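Local atomic coordinates of chicken beta-microseminoprotein-like 3 (Gallus gallus, PDB entry 6RWC), a protein that is of unknown function but belongs to the beta-microseminoprotein (PSP-94) family of small disulfide-rich proteins and occurs in chicken egg white. Residues W25-E28 and D29-C33. Numbering follows the deposited sequence.
Sequences WKTE and DCYQC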
loop_
_atom_site.group_PDB
_atom_site.type_symbol
_atom_site.label_atom_id
_atom_site.label_comp_id
_atom_site.label_asym_id
_atom_site.label_seq_id
_atom_site.Cartn_x
_atom_site.Cartn_y
_atom_site.Cartn_z
ATOM N N TRP A 25 -1.547 8.739 -7.460
ATOM C CA TRP A 25 -1.836 9.248 -6.126
ATOM C C TRP A 25 -1.947 8.091 -5.149
ATOM O O TRP A 25 -2.229 6.952 -5.531
ATOM C CB TRP A 25 -3.117 10.089 -6.110
ATOM C CG TRP A 25 -4.384 9.303 -6.284
ATOM C CD1 TRP A 25 -5.235 8.894 -5.298
ATOM C CD2 TRP A 25 -4.954 8.849 -7.520
ATOM N NE1 TRP A 25 -6.295 8.210 -5.843
ATOM C CE2 TRP A 25 -6.147 8.168 -7.204
ATOM C CE3 TRP A 25 -4.569 8.950 -8.860
ATOM C CZ2 TRP A 25 -6.960 7.592 -8.181
ATOM C CZ3 TRP A 25 -5.376 8.376 -9.829
ATOM C CH2 TRP A 25 -6.557 7.704 -9.484
ATOM N N LYS A 26 -1.721 8.406 -3.875
ATOM C CA LYS A 26 -1.844 7.451 -2.783
ATOM C C LYS A 26 -3.160 7.680 -2.053
ATOM O O LYS A 26 -3.571 8.824 -1.837
ATOM C CB LYS A 26 -0.670 7.582 -1.810
ATOM C CG LYS A 26 -0.619 6.512 -0.730
ATOM C CD LYS A 26 0.622 6.669 0.136
ATOM C CE LYS A 26 0.605 7.990 0.890
ATOM N NZ LYS A 26 1.867 8.219 1.651
ATOM N N THR A 27 -3.820 6.589 -1.676
ATOM C CA THR A 27 -5.130 6.676 -1.056
ATOM C C THR A 27 -4.996 6.753 0.463
ATOM O O THR A 27 -3.897 6.717 1.022
ATOM C CB THR A 27 -5.996 5.487 -1.469
ATOM O OG1 THR A 27 -5.414 4.276 -0.974
ATOM C CG2 THR A 27 -6.093 5.405 -2.982
ATOM N N GLU A 28 -6.141 6.867 1.143
ATOM C CA GLU A 28 -6.154 6.903 2.600
ATOM C C GLU A 28 -5.915 5.532 3.216
ATOM O O GLU A 28 -5.588 5.448 4.404
ATOM C CB GLU A 28 -7.486 7.463 3.106
ATOM C CG GLU A 28 -7.736 8.915 2.738
ATOM C CD GLU A 28 -9.096 9.405 3.198
ATOM O OE1 GLU A 28 -9.881 8.583 3.716
ATOM O OE2 GLU A 28 -9.381 10.611 3.043
ATOM N N ASP A 29 -6.081 4.458 2.445
ATOM C CA ASP A 29 -5.882 3.101 2.936
ATOM C C ASP A 29 -4.652 2.445 2.315
ATOM O O ASP A 29 -4.625 1.228 2.118
ATOM C CB ASP A 29 -7.126 2.249 2.689
ATOM C CG ASP A 29 -7.510 2.188 1.227
ATOM O OD1 ASP A 29 -7.192 3.142 0.489
ATOM O OD2 ASP A 29 -8.135 1.188 0.817
ATOM N N CYS A 30 -3.637 3.249 1.990
ATOM C CA CYS A 30 -2.316 2.754 1.595
ATOM C C CYS A 30 -2.364 1.950 0.296
ATOM O O CYS A 30 -1.755 0.884 0.176
ATOM C CB CYS A 30 -1.676 1.941 2.720
ATOM S SG CYS A 30 -0.850 2.954 3.964
ATOM N N TYR A 31 -3.096 2.467 -0.684
ATOM C CA TYR A 31 -3.018 2.014 -2.063
ATOM C C TYR A 31 -2.415 3.128 -2.906
ATOM O O TYR A 31 -2.617 4.313 -2.625
ATOM C CB TYR A 31 -4.400 1.646 -2.622
ATOM C CG TYR A 31 -4.950 0.306 -2.175
ATOM C CD1 TYR A 31 -5.426 0.121 -0.882
ATOM C CD2 TYR A 31 -5.025 -0.763 -3.058
ATOM C CE1 TYR A 31 -5.939 -1.099 -0.475
ATOM C CE2 TYR A 31 -5.537 -1.990 -2.659
ATOM C CZ TYR A 31 -5.994 -2.151 -1.366
ATOM O OH TYR A 31 -6.506 -3.367 -0.963
ATOM N N GLN A 32 -1.659 2.749 -3.930
ATOM C CA GLN A 32 -1.230 3.692 -4.952
ATOM C C GLN A 32 -2.028 3.429 -6.218
ATOM O O GLN A 32 -2.021 2.307 -6.736
ATOM C CB GLN A 32 0.265 3.593 -5.255
ATOM C CG GLN A 32 0.667 4.453 -6.456
ATOM C CD GLN A 32 2.164 4.624 -6.601
ATOM O OE1 GLN A 32 2.742 4.306 -7.641
ATOM N NE2 GLN A 32 2.800 5.149 -5.564
ATOM N N CYS A 33 -2.710 4.457 -6.704
ATOM C CA CYS A 33 -3.525 4.366 -7.903
ATOM C C CYS A 33 -2.875 5.136 -9.046
ATOM O O CYS A 33 -2.196 6.144 -8.833
ATOM C CB CYS A 33 -4.929 4.919 -7.653
ATOM S SG CYS A 33 -5.879 4.101 -6.354
#
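A single hydroxyl, OG1 of T27, closes the tip of this hairpin by bonding in two directions at once. It donates to OD1 of D29 at 2.6 Å, meeting the carboxylate on its anti side and 31° out of its plane. It also accepts a hydrogen bond from N of Y31 at 3.0 Å. Chi1 of 64° sets OG1 between the T27 backbone N and carbonyl carbon, facing the returning strand, while CG2 lies 3.6 Å from SG of C33. The backbone of T27 joins in, its N donating to O of Y31. Residues T27 to C30 form a type I beta turn, and the loop links antiparallel strands 24-26 and 31-35, with 24-26 an outermost strand of the four-stranded sheet. Further along, W25 and C33 form a hydrogen-bonded pair, N of C33 reaching O of W25 at 2.8 Å and N of W25 returning to O of C33 at 3.0 Å. On the face these two share, CB of C33 sits over the six-membered ring of W25 in a CH-pi contact, 3.6 Å from its centroid, with SG oblique to the five-membered ring. With an alanine at this position, CB of C33 would probably lose the ring that lies over it and Y19 its stacking partner. Two cysteines of 29-33 carry disulfides onward, C33 to C42 within the sheet and C30 to C66, in the loop between strands 57-62 and 67-72.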